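Local coordinates for protein beta-n-acetylhexosaminidase (Streptococcus pneumoniae, PDB 4AZI) that probably hydrolyses terminal N-acetyl-beta-D-hexosamine residues from glycans as a family 20 exo-beta-N-acetylglucosaminidase module, and is seen here holding a sugar-derived carbamate inhibitor, at residues Q192-L197 against F227-Y232; Y233-D238 against P262-S267. The protein carries 2 engineered substitutions. All coordinates share one frame; numbering follows the deposited sequence.

Contact 1 (Q192-L197 against F227-Y232); sequences QGWYYL and FNDGFY. With OAN (O-(2-acetamido-2-deoxy D-glucopyranosylidene) amino-N-phenylcarbamate), chain C.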
loop_
_atom_site.group_PDB
_atom_site.type_symbol
_atom_site.label_atom_id
_atom_site.label_comp_id
_atom_site.label_asym_id
_atom_site.label_seq_id
_atom_site.Cartn_x
_atom_site.Cartn_y
_atom_site.Cartn_z
ATOM N N GLN A 192 -4.935 2.390 22.219
ATOM C CA GLN A 192 -6.158 1.676 22.597
ATOM C C GLN A 192 -7.366 2.293 21.901
ATOM O O GLN A 192 -8.475 2.296 22.441
ATOM C CB GLN A 192 -6.356 1.708 24.117
ATOM C CG GLN A 192 -5.144 1.261 24.921
ATOM C CD GLN A 192 -5.318 1.526 26.403
ATOM O OE1 GLN A 192 -4.778 2.498 26.938
ATOM N NE2 GLN A 192 -6.112 0.687 27.067
ATOM N N GLY A 193 -7.148 2.797 20.688
ATOM C CA GLY A 193 -8.172 3.514 19.926
ATOM C C GLY A 193 -9.536 2.859 19.861
ATOM O O GLY A 193 -10.547 3.515 20.075
ATOM N N TRP A 194 -9.568 1.559 19.580
ATOM C CA TRP A 194 -10.836 0.832 19.402
ATOM C C TRP A 194 -11.601 0.673 20.683
ATOM O O TRP A 194 -12.835 0.816 20.710
ATOM C CB TRP A 194 -10.586 -0.516 18.716
ATOM C CG TRP A 194 -9.674 -0.331 17.528
ATOM C CD1 TRP A 194 -8.346 -0.728 17.393
ATOM C CD2 TRP A 194 -9.972 0.412 16.308
ATOM N NE1 TRP A 194 -7.830 -0.319 16.181
ATOM C CE2 TRP A 194 -8.755 0.363 15.485
ATOM C CE3 TRP A 194 -11.093 1.064 15.817
ATOM C CZ2 TRP A 194 -8.693 0.949 14.236
ATOM C CZ3 TRP A 194 -11.015 1.654 14.550
ATOM C CH2 TRP A 194 -9.838 1.603 13.787
ATOM N N TYR A 195 -10.879 0.377 21.758
ATOM C CA TYR A 195 -11.451 0.367 23.095
ATOM C C TYR A 195 -12.093 1.730 23.423
ATOM O O TYR A 195 -13.196 1.773 23.951
ATOM C CB TYR A 195 -10.394 -0.047 24.130
ATOM C CG TYR A 195 -10.912 -0.155 25.551
ATOM C CD1 TYR A 195 -11.889 -1.091 25.897
ATOM C CD2 TYR A 195 -10.416 0.676 26.550
ATOM C CE1 TYR A 195 -12.363 -1.187 27.203
ATOM C CE2 TYR A 195 -10.884 0.592 27.852
ATOM C CZ TYR A 195 -11.860 -0.335 28.171
ATOM O OH TYR A 195 -12.308 -0.409 29.464
ATOM N N TYR A 196 -11.438 2.832 23.064
ATOM C CA TYR A 196 -11.989 4.178 23.327
ATOM C C TYR A 196 -13.238 4.492 22.499
ATOM O O TYR A 196 -14.203 5.058 23.024
ATOM C CB TYR A 196 -10.941 5.269 23.125
ATOM C CG TYR A 196 -10.002 5.483 24.293
ATOM C CD1 TYR A 196 -9.139 4.470 24.724
ATOM C CD2 TYR A 196 -9.949 6.712 24.948
ATOM C CE1 TYR A 196 -8.268 4.673 25.785
ATOM C CE2 TYR A 196 -9.067 6.926 26.004
ATOM C CZ TYR A 196 -8.235 5.904 26.416
ATOM O OH TYR A 196 -7.360 6.103 27.460
ATOM N N LEU A 197 -13.228 4.107 21.220
ATOM C CA LEU A 197 -14.417 4.217 20.379
ATOM C C LEU A 197 -15.625 3.489 20.973
ATOM O O LEU A 197 -16.708 4.069 21.056
ATOM C CB LEU A 197 -14.154 3.704 18.958
ATOM C CG LEU A 197 -13.363 4.589 17.987
ATOM C CD1 LEU A 197 -13.215 3.846 16.673
ATOM C CD2 LEU A 197 -14.049 5.930 17.760
ATOM N N PHE A 227 -6.635 -1.688 6.227
ATOM C CA PHE A 227 -5.934 -2.503 7.217
ATOM C C PHE A 227 -6.952 -3.174 8.130
ATOM O O PHE A 227 -8.085 -2.721 8.245
ATOM C CB PHE A 227 -4.925 -1.684 8.017
ATOM C CG PHE A 227 -3.802 -1.152 7.189
ATOM C CD1 PHE A 227 -2.923 -2.018 6.547
ATOM C CD2 PHE A 227 -3.635 0.214 7.031
ATOM C CE1 PHE A 227 -1.895 -1.528 5.764
ATOM C CE2 PHE A 227 -2.608 0.712 6.255
ATOM C CZ PHE A 227 -1.743 -0.158 5.614
ATOM N N ASN A 228 -6.551 -4.265 8.764
ATOM C CA ASN A 228 -7.512 -5.099 9.483
ATOM C C ASN A 228 -8.017 -4.535 10.810
ATOM O O ASN A 228 -9.092 -4.922 11.256
ATOM C CB ASN A 228 -6.941 -6.505 9.697
ATOM C CG ASN A 228 -5.678 -6.495 10.523
ATOM O OD1 ASN A 228 -4.597 -6.191 10.023
ATOM N ND2 ASN A 228 -5.807 -6.837 11.800
ATOM N N ASP A 229 -7.253 -3.622 11.416
ATOM C CA ASP A 229 -7.484 -3.156 12.807
ATOM C C ASP A 229 -8.946 -2.896 13.182
ATOM O O ASP A 229 -9.445 -3.423 14.176
ATOM C CB ASP A 229 -6.706 -1.864 13.106
ATOM C CG ASP A 229 -5.239 -1.952 12.743
ATOM O OD1 ASP A 229 -4.906 -2.457 11.653
ATOM O OD2 ASP A 229 -4.417 -1.477 13.546
ATOM N N GLY A 230 -9.623 -2.072 12.388
ATOM C CA GLY A 230 -10.918 -1.549 12.781
ATOM C C GLY A 230 -12.074 -2.477 12.502
ATOM O O GLY A 230 -13.201 -2.171 12.863
ATOM N N PHE A 231 -11.807 -3.607 11.851
ATOM C CA PHE A 231 -12.876 -4.490 11.380
ATOM C C PHE A 231 -13.236 -5.579 12.385
ATOM O O PHE A 231 -12.396 -6.405 12.753
ATOM C CB PHE A 231 -12.510 -5.101 10.018
ATOM C CG PHE A 231 -12.570 -4.122 8.873
ATOM C CD1 PHE A 231 -11.559 -3.179 8.686
ATOM C CD2 PHE A 231 -13.640 -4.138 7.983
ATOM C CE1 PHE A 231 -11.618 -2.272 7.634
ATOM C CE2 PHE A 231 -13.703 -3.241 6.925
ATOM C CZ PHE A 231 -12.690 -2.303 6.748
ATOM N N TYR A 232 -14.496 -5.579 12.803
ATOM C CA TYR A 232 -15.015 -6.538 13.775
ATOM C C TYR A 232 -14.103 -6.683 14.977
ATOM O O TYR A 232 -13.652 -7.777 15.303
ATOM C CB TYR A 232 -15.295 -7.883 13.096
ATOM C CG TYR A 232 -16.430 -7.758 12.111
ATOM C CD1 TYR A 232 -17.745 -7.946 12.520
ATOM C CD2 TYR A 232 -16.192 -7.415 10.783
ATOM C CE1 TYR A 232 -18.790 -7.803 11.633
ATOM C CE2 TYR A 232 -17.233 -7.279 9.886
ATOM C CZ TYR A 232 -18.531 -7.478 10.321
ATOM O OH TYR A 232 -19.576 -7.342 9.455
HETATM C CAH OAN C . -0.845 -0.922 9.551
HETATM C CAG OAN C . 0.511 -0.607 10.198
HETATM O OAN OAN C . 1.459 -1.362 10.039
HETATM N NAI OAN C . 0.553 0.510 10.927
HETATM C CAB OAN C . 1.751 1.017 11.628
HETATM C CAC OAN C . 2.622 1.809 10.651
HETATM O OAJ OAN C . 2.112 3.144 10.537
HETATM C CAD OAN C . 4.072 1.849 11.111
HETATM O OAK OAN C . 4.799 2.622 10.166
HETATM C CAE OAN C . 4.632 0.419 11.150
HETATM C CAF OAN C . 6.077 0.310 11.647
HETATM O OAM OAN C . 6.163 0.705 13.020
HETATM O OAL OAN C . 3.819 -0.483 11.947
HETATM C CAA OAN C . 2.553 -0.113 12.309
HETATM N NAY OAN C . 1.999 -0.789 13.293
HETATM O OAQ OAN C . 2.765 -1.770 13.851
HETATM C CAP OAN C . 2.526 -1.987 15.178
HETATM O OAR OAN C . 3.113 -2.899 15.763
HETATM N NAO OAN C . 1.648 -1.167 15.775
HETATM C CAS OAN C . 1.251 -1.247 17.055
HETATM C CAT OAN C . -0.119 -1.264 17.315
HETATM C CAU OAN C . -0.590 -1.342 18.626
HETATM C CAV OAN C . 0.311 -1.406 19.686
HETATM C CAW OAN C . 1.690 -1.386 19.435
HETATM C CAX OAN C . 2.162 -1.304 18.122
#
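The indole of W194 lies with one face over the backbone of D229 and G230, its six-membered ring doing most of the touching. G230 CA sits 3.6 Å from the centroid of that ring, a CH-pi contact only 15° off the ring normal. Because G230 has no side chain, the ring can settle directly onto the main chain. Nearer the pyrrole side, D229 CB is 3.6 Å from W194 NE1, and the D229 carboxylate plane is turned 57° from the indole. W194 CG stands beside its own backbone N (chi1 -47°), which swings the ring off helix 193-199 toward the turn.

W194 NE1 and D229 OD2 share one hydrogen-bonding partner, Y257 OH, while D229 OD1 takes W250 NE1, so the aspartate ties two inhibitor-pocket residues to the turn. The loop begins with a type I turn from N228 to F231, closed by F231 N to N228 O at 3.1 Å. F206 meets the indole edge-to-face.

At the end of strand 223-227, the F227 ring carries the inhibitor's acetamido methyl over one face: the methyl carbon CAH is 3.7 Å above the ring plane, over its centre. The loop leaves the C-terminal end of this barrel strand, where TIM barrels place their active sites, and through W250 and Y257 the W194-D229 pair probably acts as a second shell of the pocket that binds the N-acetyl sugar moiety.

Contact 2 (Y233-D238 against P262-S267); sequences YEDKDD and PQYLAS
D235 lies across one face of the Y264 ring: its CB is 3.8 Å from the ring centroid and 19° off the normal, a CH-pi contact, and its CA stands above the ring centre too. The carboxylate is tilted only 18° from the ring plane, and the two side chains run past each other in opposite senses, so that OD1 of D235 ends up 3.3 Å from CB of Y264. A chi1 of -170° turns the phenol of Y264 out from helix 262-267 and flat against D235.

Farther along the phenol, the D235 carbonyl and the D237 side chain take over. D235 O is 3.3 Å from Y264 CZ, and D237 CB is 3.4 Å from Y264 OH, the D237 side chain crossing the phenol at about a right angle.

The charged groups find their polar partners next to the helix. D235 OD1 accepts a hydrogen bond from S261 N, and D237 OD2 makes a salt bridge with K268 NZ. The two aspartates therefore tie the loop to residues just before and just after 262-267.

Helix 262-267 meets the loop through Y264 and the barrel strands through P262, L265 and A266: P262 and L265 touch Y249 of strand 246-249, while L265 and A266 rest on F272 of strand 271-282.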
loop_
_atom_site.group_PDB
_atom_site.type_symbol
_atom_site.label_atom_id
_atom_site.label_comp_id
_atom_site.label_asym_id
_atom_site.label_seq_id
_atom_site.Cartn_x
_atom_site.Cartn_y
_atom_site.Cartn_z
ATOM N N TYR A 233 -13.819 -5.557 15.624
ATOM C CA TYR A 233 -12.895 -5.534 16.760
ATOM C C TYR A 233 -13.356 -6.543 17.802
ATOM O O TYR A 233 -14.559 -6.679 18.051
ATOM C CB TYR A 233 -12.816 -4.127 17.358
ATOM C CG TYR A 233 -11.824 -3.980 18.492
ATOM C CD1 TYR A 233 -10.447 -3.947 18.249
ATOM C CD2 TYR A 233 -12.263 -3.852 19.807
ATOM C CE1 TYR A 233 -9.536 -3.794 19.293
ATOM C CE2 TYR A 233 -11.367 -3.706 20.857
ATOM C CZ TYR A 233 -10.008 -3.680 20.598
ATOM O OH TYR A 233 -9.130 -3.537 21.644
ATOM N N GLU A 234 -12.390 -7.276 18.353
ATOM C CA GLU A 234 -12.611 -8.297 19.394
ATOM C C GLU A 234 -13.623 -9.403 19.021
ATOM O O GLU A 234 -14.339 -9.921 19.887
ATOM C CB GLU A 234 -12.928 -7.640 20.755
ATOM C CG GLU A 234 -12.190 -8.296 21.925
ATOM C CD GLU A 234 -12.348 -7.558 23.246
ATOM O OE1 GLU A 234 -12.576 -6.327 23.247
ATOM O OE2 GLU A 234 -12.235 -8.212 24.300
ATOM N N ASP A 235 -13.648 -9.760 17.733
ATOM C CA ASP A 235 -14.523 -10.805 17.169
ATOM C C ASP A 235 -16.017 -10.598 17.475
ATOM O O ASP A 235 -16.746 -11.566 17.638
ATOM C CB ASP A 235 -14.099 -12.223 17.625
ATOM C CG ASP A 235 -12.656 -12.565 17.294
ATOM O OD1 ASP A 235 -12.069 -11.962 16.360
ATOM O OD2 ASP A 235 -12.114 -13.472 17.975
ATOM N N LYS A 236 -16.454 -9.342 17.560
ATOM C CA LYS A 236 -17.852 -9.001 17.854
ATOM C C LYS A 236 -18.511 -8.477 16.585
ATOM O O LYS A 236 -17.848 -7.874 15.747
ATOM C CB LYS A 236 -17.937 -7.935 18.957
ATOM C CG LYS A 236 -17.277 -8.302 20.286
ATOM C CD LYS A 236 -18.149 -9.212 21.148
ATOM C CE LYS A 236 -17.586 -9.359 22.563
ATOM N NZ LYS A 236 -18.378 -10.284 23.440
ATOM N N ASP A 237 -19.812 -8.696 16.432
ATOM C CA ASP A 237 -20.468 -8.292 15.192
ATOM C C ASP A 237 -21.786 -7.531 15.380
ATOM O O ASP A 237 -22.682 -7.615 14.536
ATOM C CB ASP A 237 -20.653 -9.502 14.265
ATOM C CG ASP A 237 -21.687 -10.488 14.786
ATOM O OD1 ASP A 237 -22.081 -10.381 15.966
ATOM O OD2 ASP A 237 -22.117 -11.364 14.009
ATOM N N ASP A 238 -21.902 -6.780 16.473
ATOM C CA ASP A 238 -23.083 -5.938 16.668
ATOM C C ASP A 238 -22.973 -4.657 15.838
ATOM O O ASP A 238 -23.945 -3.912 15.702
ATOM C CB ASP A 238 -23.338 -5.646 18.153
ATOM C CG ASP A 238 -22.124 -5.062 18.861
ATOM O OD1 ASP A 238 -21.898 -3.841 18.752
ATOM O OD2 ASP A 238 -21.396 -5.830 19.530
ATOM N N PRO A 262 -7.738 -13.532 11.998
ATOM C CA PRO A 262 -7.935 -13.828 10.579
ATOM C C PRO A 262 -9.003 -14.903 10.396
ATOM O O PRO A 262 -9.781 -14.826 9.440
ATOM C CB PRO A 262 -6.565 -14.345 10.113
ATOM C CG PRO A 262 -5.607 -13.961 11.173
ATOM C CD PRO A 262 -6.376 -13.868 12.449
ATOM N N GLN A 263 -9.038 -15.884 11.305
ATOM C CA GLN A 263 -10.098 -16.907 11.304
ATOM C C GLN A 263 -11.484 -16.250 11.346
ATOM O O GLN A 263 -12.363 -16.577 10.537
ATOM C CB GLN A 263 -9.966 -17.869 12.495
ATOM C CG GLN A 263 -8.767 -18.807 12.468
ATOM C CD GLN A 263 -7.631 -18.340 13.371
ATOM O OE1 GLN A 263 -7.383 -17.145 13.506
ATOM N NE2 GLN A 263 -6.950 -19.288 14.005
ATOM N N TYR A 264 -11.675 -15.330 12.294
ATOM C CA TYR A 264 -12.955 -14.642 12.441
ATOM C C TYR A 264 -13.359 -13.835 11.201
ATOM O O TYR A 264 -14.509 -13.900 10.770
ATOM C CB TYR A 264 -12.988 -13.741 13.682
ATOM C CG TYR A 264 -14.382 -13.216 13.958
ATOM C CD1 TYR A 264 -15.296 -13.974 14.686
ATOM C CD2 TYR A 264 -14.800 -11.985 13.455
ATOM C CE1 TYR A 264 -16.578 -13.512 14.932
ATOM C CE2 TYR A 264 -16.079 -11.509 13.697
ATOM C CZ TYR A 264 -16.965 -12.284 14.428
ATOM O OH TYR A 264 -18.233 -11.838 14.674
ATOM N N LEU A 265 -12.429 -13.057 10.656
ATOM C CA LEU A 265 -12.698 -12.277 9.440
ATOM C C LEU A 265 -12.972 -13.146 8.212
ATOM O O LEU A 265 -13.877 -12.838 7.444
ATOM C CB LEU A 265 -11.583 -11.264 9.162
ATOM C CG LEU A 265 -11.371 -10.162 10.205
ATOM C CD1 LEU A 265 -10.165 -9.311 9.808
ATOM C CD2 LEU A 265 -12.618 -9.309 10.347
ATOM N N ALA A 266 -12.222 -14.238 8.046
ATOM C CA ALA A 266 -12.503 -15.211 6.979
ATOM C C ALA A 266 -13.932 -15.732 7.070
ATOM O O ALA A 266 -14.628 -15.856 6.043
ATOM C CB ALA A 266 -11.514 -16.366 7.019
ATOM N N SER A 267 -14.364 -16.006 8.308
ATOM C CA SER A 267 -15.711 -16.488 8.601
ATOM C C SER A 267 -16.792 -15.497 8.137
ATOM O O SER A 267 -17.883 -15.903 7.738
ATOM C CB SER A 267 -15.855 -16.839 10.096
ATOM O OG SER A 267 -16.062 -15.694 10.911
#

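The two contacts follow one another along the chain, their centres 12 Å apart, and share the long loop between strands 223-227 and 246-249. Contact 1 takes its beginning, buried and next to the inhibitor; contact 2 takes the residues that follow directly, at the surface. Each sets a helix-borne aromatic face against loop backbone, but the aspartate in contact 1 serves pocket residues through hydrogen bonds, whereas those in contact 2 bind residues flanking a helix, one by a salt bridge. The two contacts also touch each other by packing: Y233 CD1 lies 3.5 Å from W194 CB, and Y232 CB lies 3.8 Å from Y264 CE2.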